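Matching sites in CEL61B from Hypocrea jecorina, a protein that cleaves cellulose and related polysaccharides by copper-dependent oxidation of their glycosidic bonds, as a lytic polysaccharide monooxygenase (PDB 2VTC (chain A, 1.60 Å), residues 111-116 and 176-181), and in its relative glycoside hydrolase family 61 from Trichoderma reesei (PDB 5O2W (chain B, 2.00 Å), residues 88-93 and 155-160). Structure 2 is superposed on structure 1 by the backbone atoms of these residues (RMSD 0.24 Å); each is numbered along its deposited sequence.

Structure 1 (2VTC); sequences GPIVTY and FRHELL.
Thr115 and His178 face each other across antiparallel strands 113-119 and 172-182 in the buried core sheet of this AA9 enzyme. The Thr115 hydroxyl suits a buried imidazole: OG1 accepts from His178 ND1 (3.0 Å) in the ring plane and also bonds to Gln138. Leu180 runs alongside Ile113 (CD2 to CG1 3.8 Å), its side chain about 4 Å from that of Tyr195, a ligand of the catalytic copper site, which holds nickel here. On the other face extended Arg177 forms a salt bridge with Glu179 (NH1 to OE1 2.8 Å), balancing buried charges; its guanidinium stands 67° to the Tyr116 ring. Tyr221 bonds to Glu179 OE1 and Tyr116 OH. Leu181 CD1 meets Val114 CG2 (3.7 Å) and its CB meets Pro112 CG. Phe176, CG beside its backbone N (chi1 -73°), packs its ring on Val199 and Ile201.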
loop_
_atom_site.group_PDB
_atom_site.type_symbol
_atom_site.label_atom_id
_atom_site.label_comp_id
_atom_site.label_asym_id
_atom_site.label_seq_id
_atom_site.Cartn_x
_atom_site.Cartn_y
_atom_site.Cartn_z
ATOM N N GLY A 111 -4.421 0.389 14.119
ATOM C CA GLY A 111 -4.908 -0.037 12.813
ATOM C C GLY A 111 -4.113 -1.131 12.132
ATOM O O GLY A 111 -2.923 -1.354 12.437
ATOM N N PRO A 112 -4.767 -1.794 11.150
ATOM C CA PRO A 112 -4.133 -2.880 10.401
ATOM C C PRO A 112 -3.251 -2.398 9.239
ATOM O O PRO A 112 -3.276 -1.224 8.863
ATOM C CB PRO A 112 -5.327 -3.645 9.840
ATOM C CG PRO A 112 -6.348 -2.548 9.547
ATOM C CD PRO A 112 -6.156 -1.568 10.719
ATOM N N ILE A 113 -2.509 -3.343 8.686
ATOM C CA ILE A 113 -1.630 -3.110 7.533
ATOM C C ILE A 113 -1.917 -4.196 6.507
ATOM O O ILE A 113 -1.947 -5.380 6.854
ATOM C CB ILE A 113 -0.130 -3.172 7.958
ATOM C CG1 ILE A 113 0.157 -2.116 9.044
ATOM C CG2 ILE A 113 0.782 -3.010 6.737
ATOM C CD1 ILE A 113 1.608 -2.021 9.455
ATOM N N VAL A 114 -2.167 -3.784 5.251
ATOM C CA VAL A 114 -2.462 -4.747 4.177
ATOM C C VAL A 114 -1.638 -4.382 2.927
ATOM O O VAL A 114 -1.323 -3.203 2.703
ATOM C CB VAL A 114 -3.983 -4.762 3.818
ATOM C CG1 VAL A 114 -4.851 -5.265 4.994
ATOM C CG2 VAL A 114 -4.461 -3.364 3.369
ATOM N N THR A 115 -1.284 -5.406 2.140
ATOM C CA THR A 115 -0.571 -5.204 0.867
ATOM C C THR A 115 -1.216 -6.045 -0.233
ATOM O O THR A 115 -1.586 -7.206 -0.018
ATOM C CB THR A 115 0.929 -5.559 0.982
ATOM O OG1 THR A 115 1.460 -4.911 2.147
ATOM C CG2 THR A 115 1.730 -5.072 -0.223
ATOM N N TYR A 116 -1.338 -5.431 -1.409
ATOM C CA TYR A 116 -1.963 -6.090 -2.571
ATOM C C TYR A 116 -0.979 -6.081 -3.740
ATOM O O TYR A 116 -0.017 -5.278 -3.766
ATOM C CB TYR A 116 -3.230 -5.333 -3.005
ATOM C CG TYR A 116 -4.322 -5.199 -1.955
ATOM C CD1 TYR A 116 -5.392 -6.091 -1.904
ATOM C CD2 TYR A 116 -4.290 -4.145 -1.021
ATOM C CE1 TYR A 116 -6.394 -5.976 -0.927
ATOM C CE2 TYR A 116 -5.278 -4.017 -0.051
ATOM C CZ TYR A 116 -6.333 -4.923 -0.017
ATOM O OH TYR A 116 -7.334 -4.780 0.931
ATOM N N PHE A 176 2.651 -3.173 -6.721
ATOM C CA PHE A 176 2.370 -3.540 -5.321
ATOM C C PHE A 176 1.757 -2.339 -4.604
ATOM O O PHE A 176 2.288 -1.229 -4.697
ATOM C CB PHE A 176 3.648 -3.994 -4.623
ATOM C CG PHE A 176 4.108 -5.332 -5.066
ATOM C CD1 PHE A 176 3.823 -6.470 -4.324
ATOM C CD2 PHE A 176 4.761 -5.468 -6.287
ATOM C CE1 PHE A 176 4.237 -7.732 -4.753
ATOM C CE2 PHE A 176 5.158 -6.730 -6.751
ATOM C CZ PHE A 176 4.905 -7.872 -5.979
ATOM N N ARG A 177 0.619 -2.556 -3.940
ATOM C CA ARG A 177 -0.120 -1.491 -3.266
ATOM C C ARG A 177 -0.094 -1.792 -1.772
ATOM O O ARG A 177 -0.780 -2.706 -1.320
ATOM C CB ARG A 177 -1.556 -1.420 -3.809
ATOM C CG ARG A 177 -2.503 -0.396 -3.191
ATOM C CD ARG A 177 -3.903 -0.624 -3.747
ATOM N NE ARG A 177 -4.820 0.377 -3.198
ATOM C CZ ARG A 177 -5.364 0.284 -1.976
ATOM N NH1 ARG A 177 -5.118 -0.789 -1.188
ATOM N NH2 ARG A 177 -6.157 1.278 -1.549
ATOM N N HIS A 178 0.739 -1.022 -1.057
ATOM C CA HIS A 178 1.011 -1.212 0.372
ATOM C C HIS A 178 0.215 -0.153 1.150
ATOM O O HIS A 178 0.315 1.045 0.823
ATOM C CB HIS A 178 2.518 -1.053 0.599
ATOM C CG HIS A 178 2.938 -1.150 2.039
ATOM N ND1 HIS A 178 2.689 -2.261 2.822
ATOM C CD2 HIS A 178 3.619 -0.279 2.822
ATOM C CE1 HIS A 178 3.181 -2.056 4.037
ATOM N NE2 HIS A 178 3.747 -0.863 4.063
ATOM N N GLU A 179 -0.576 -0.564 2.160
ATOM C CA GLU A 179 -1.557 0.363 2.726
ATOM C C GLU A 179 -1.710 0.276 4.239
ATOM O O GLU A 179 -1.904 -0.802 4.773
ATOM C CB GLU A 179 -2.911 0.124 2.077
ATOM C CG GLU A 179 -4.029 1.090 2.510
ATOM C CD GLU A 179 -5.316 0.778 1.783
ATOM O OE1 GLU A 179 -5.600 -0.435 1.537
ATOM O OE2 GLU A 179 -6.071 1.738 1.431
ATOM N N LEU A 180 -1.662 1.431 4.900
ATOM C CA LEU A 180 -1.925 1.514 6.339
ATOM C C LEU A 180 -3.320 2.063 6.511
ATOM O O LEU A 180 -3.688 3.074 5.893
ATOM C CB LEU A 180 -0.914 2.445 7.034
ATOM C CG LEU A 180 0.563 2.251 6.695
ATOM C CD1 LEU A 180 1.461 3.246 7.441
ATOM C CD2 LEU A 180 1.042 0.866 6.935
ATOM N N LEU A 181 -4.122 1.404 7.347
ATOM C CA LEU A 181 -5.466 1.914 7.620
ATOM C C LEU A 181 -5.474 2.409 9.069
ATOM O O LEU A 181 -5.733 1.617 9.989
ATOM C CB LEU A 181 -6.531 0.844 7.434
ATOM C CG LEU A 181 -6.763 0.385 5.971
ATOM C CD1 LEU A 181 -5.730 -0.679 5.624
ATOM C CD2 LEU A 181 -8.159 -0.156 5.829
#

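Structure 2 (5O2W); sequences GPIVDY and LRHEII.
Asp92 and His157 lie side by side, carboxylate and imidazole planes at a shallow angle. The Asp92 carboxylate suits a buried imidazole: OD1 accepts from His157 ND1 (2.7 Å) close to the ring plane, met on the syn side of OD1 but 32° out of the carboxylate plane. OD2 lies close to OD1 of Asp115, a like-charge pair that may raise the pKa of one of the acids. Ile159 runs alongside Ile90 (CG1 to CG1 4.0 Å). On the other face extended Arg156, its NE bonded to Ile55 O, forms a salt bridge with Glu158 (NH2 to OE2 2.9 Å), balancing buried charges; its guanidinium stands 65° to the Tyr93 ring. Tyr199 bonds to Glu158 OE1 and Tyr93 OH. Ile160 CB meets Pro89 CG. Leu155, CG anti to its backbone N (chi1 173°), packs on Ile75 and Phe77.

How the two compare
The backbones coincide within the error, and the strand pairing persists, for instance Val114(A) N to Glu179(A) O and Val91(B) N to Glu158(B) O, both 3.0 Å. The differences lie in four side chains. At the polar position Thr115(A) gives way to Asp92(B). CG of Asp92(B) falls 0.5 Å apart from OG1 of Thr115(A) after superposition, so a carboxyl carbon occupies the hydroxyl's place, and methyl CG2 of Thr115(A) has no counterpart. The link to the histidine is replaced: His178(A) ND1 to Thr115(A) OG1, 3.0 Å, becomes His157(B) ND1 to Asp92(B) OD1, 2.7 Å. A neutral hydroxyl yields to a carboxylate that, if ionised, may polarise the imidazole more strongly.

Phe176(A) and Leu155(B) start from coincident CB atoms but diverge at once, chi1 going from -73° to 173°. The whole ring of Phe176(A) goes without a match, and CG, CD1 and CD2 of Leu155(B) have no counterpart in Phe176(A). Both still touch the carbonyl oxygen of the facing tyrosine, Tyr116(A) or Tyr93(B).

Where Leu180(A) becomes Ile159(B), CG of the first and CG1 of the second lie 0.8 Å apart, as do the two CD1 atoms. The beta branch adds CG2 of Ile159(B), while packing on Ile113(A) or Ile90(B) persists.

In the last exchange CD2 of Leu181(A) and CD1 of Ile160(B) are 0.4 Å apart, so one arm is preserved. The touch of Leu181(A) CB on Pro112(A) CG persists as Ile160(B) CB on Pro89(B) CG. CG2 of Ile160(B) is new. The valine keeps its place, but CD1 of Leu181(A) disappears, and with that branch goes its 3.7 Å contact to Val114(A) CG2; the closest approach becomes 5.4 Å, from Ile160(B) CD1 to Val91(B) CG2.

Structure 2 (5O2W)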
loop_
_atom_site.group_PDB
_atom_site.type_symbol
_atom_site.label_atom_id
_atom_site.label_comp_id
_atom_site.label_asym_id
_atom_site.label_seq_id
_atom_site.Cartn_x
_atom_site.Cartn_y
_atom_site.Cartn_z
ATOM N N GLY B 88 -4.040 0.702 13.726
ATOM C CA GLY B 88 -4.865 0.110 12.696
ATOM C C GLY B 88 -4.194 -1.025 11.966
ATOM O O GLY B 88 -3.065 -1.359 12.268
ATOM N N PRO B 89 -4.917 -1.635 11.001
ATOM C CA PRO B 89 -4.338 -2.767 10.282
ATOM C C PRO B 89 -3.342 -2.353 9.191
ATOM O O PRO B 89 -3.192 -1.153 8.906
ATOM C CB PRO B 89 -5.570 -3.447 9.661
ATOM C CG PRO B 89 -6.538 -2.325 9.437
ATOM C CD PRO B 89 -6.311 -1.352 10.576
ATOM N N ILE B 90 -2.641 -3.345 8.633
ATOM C CA ILE B 90 -1.696 -3.149 7.517
ATOM C C ILE B 90 -1.910 -4.286 6.532
ATOM O O ILE B 90 -2.032 -5.437 6.935
ATOM C CB ILE B 90 -0.221 -3.182 7.971
ATOM C CG1 ILE B 90 0.094 -1.979 8.852
ATOM C CG2 ILE B 90 0.737 -3.219 6.772
ATOM C CD1 ILE B 90 1.425 -2.051 9.595
ATOM N N VAL B 91 -1.944 -3.952 5.242
ATOM C CA VAL B 91 -2.309 -4.885 4.180
ATOM C C VAL B 91 -1.533 -4.541 2.938
ATOM O O VAL B 91 -1.130 -3.396 2.788
ATOM C CB VAL B 91 -3.795 -4.803 3.752
ATOM C CG1 VAL B 91 -4.720 -5.280 4.871
ATOM C CG2 VAL B 91 -4.173 -3.424 3.227
ATOM N N ASP B 92 -1.336 -5.537 2.083
ATOM C CA ASP B 92 -0.586 -5.416 0.814
ATOM C C ASP B 92 -1.253 -6.221 -0.297
ATOM O O ASP B 92 -1.773 -7.326 -0.071
ATOM C CB ASP B 92 0.854 -5.931 0.907
ATOM C CG ASP B 92 1.719 -5.123 1.836
ATOM O OD1 ASP B 92 2.330 -4.104 1.415
ATOM O OD2 ASP B 92 1.843 -5.554 2.995
ATOM N N TYR B 93 -1.167 -5.674 -1.503
ATOM C CA TYR B 93 -1.806 -6.215 -2.673
ATOM C C TYR B 93 -0.862 -6.134 -3.854
ATOM O O TYR B 93 -0.003 -5.239 -3.937
ATOM C CB TYR B 93 -3.043 -5.419 -3.095
ATOM C CG TYR B 93 -4.152 -5.296 -2.114
ATOM C CD1 TYR B 93 -4.102 -4.334 -1.114
ATOM C CD2 TYR B 93 -5.272 -6.106 -2.202
ATOM C CE1 TYR B 93 -5.137 -4.183 -0.207
ATOM C CE2 TYR B 93 -6.327 -5.968 -1.305
ATOM C CZ TYR B 93 -6.273 -5.000 -0.317
ATOM O OH TYR B 93 -7.295 -4.846 0.575
ATOM N N LEU B 155 2.485 -3.018 -6.741
ATOM C CA LEU B 155 2.443 -3.354 -5.306
ATOM C C LEU B 155 1.852 -2.161 -4.546
ATOM O O LEU B 155 2.459 -1.059 -4.513
ATOM C CB LEU B 155 3.854 -3.617 -4.829
ATOM C CG LEU B 155 4.095 -3.820 -3.330
ATOM C CD1 LEU B 155 3.174 -4.880 -2.783
ATOM C CD2 LEU B 155 5.537 -4.190 -3.123
ATOM N N ARG B 156 0.648 -2.390 -3.998
ATOM C CA ARG B 156 -0.159 -1.438 -3.269
ATOM C C ARG B 156 -0.123 -1.794 -1.769
ATOM O O ARG B 156 -0.776 -2.755 -1.336
ATOM C CB ARG B 156 -1.594 -1.445 -3.814
ATOM C CG ARG B 156 -2.480 -0.322 -3.237
ATOM C CD ARG B 156 -3.956 -0.561 -3.512
ATOM N NE ARG B 156 -4.775 0.488 -2.866
ATOM C CZ ARG B 156 -5.396 0.373 -1.716
ATOM N NH1 ARG B 156 -5.335 -0.750 -1.041
ATOM N NH2 ARG B 156 -6.084 1.390 -1.232
ATOM N N HIS B 157 0.690 -1.050 -1.012
ATOM C CA HIS B 157 0.865 -1.192 0.441
ATOM C C HIS B 157 0.013 -0.147 1.123
ATOM O O HIS B 157 -0.062 0.994 0.646
ATOM C CB HIS B 157 2.365 -0.974 0.792
ATOM C CG HIS B 157 2.667 -0.928 2.267
ATOM N ND1 HIS B 157 2.682 -2.050 3.060
ATOM C CD2 HIS B 157 3.043 0.093 3.069
ATOM C CE1 HIS B 157 2.984 -1.726 4.297
ATOM N NE2 HIS B 157 3.219 -0.430 4.325
ATOM N N GLU B 158 -0.620 -0.504 2.238
ATOM C CA GLU B 158 -1.562 0.389 2.886
ATOM C C GLU B 158 -1.671 0.193 4.400
ATOM O O GLU B 158 -1.689 -0.942 4.907
ATOM C CB GLU B 158 -2.951 0.218 2.217
ATOM C CG GLU B 158 -4.075 1.180 2.636
ATOM C CD GLU B 158 -5.412 0.752 2.081
ATOM O OE1 GLU B 158 -5.600 -0.484 1.926
ATOM O OE2 GLU B 158 -6.250 1.630 1.685
ATOM N N ILE B 159 -1.699 1.329 5.105
ATOM C CA ILE B 159 -2.056 1.413 6.513
ATOM C C ILE B 159 -3.436 2.049 6.604
ATOM O O ILE B 159 -3.728 3.039 5.942
ATOM C CB ILE B 159 -1.074 2.280 7.385
ATOM C CG1 ILE B 159 0.353 1.733 7.325
ATOM C CG2 ILE B 159 -1.559 2.332 8.826
ATOM C CD1 ILE B 159 1.421 2.606 7.976
ATOM N N ILE B 160 -4.274 1.487 7.470
ATOM C CA ILE B 160 -5.572 2.030 7.771
ATOM C C ILE B 160 -5.512 2.536 9.215
ATOM O O ILE B 160 -5.085 1.799 10.138
ATOM C CB ILE B 160 -6.669 0.983 7.593
ATOM C CG1 ILE B 160 -6.608 0.486 6.169
ATOM C CG2 ILE B 160 -8.081 1.531 7.940
ATOM C CD1 ILE B 160 -7.813 -0.288 5.675
#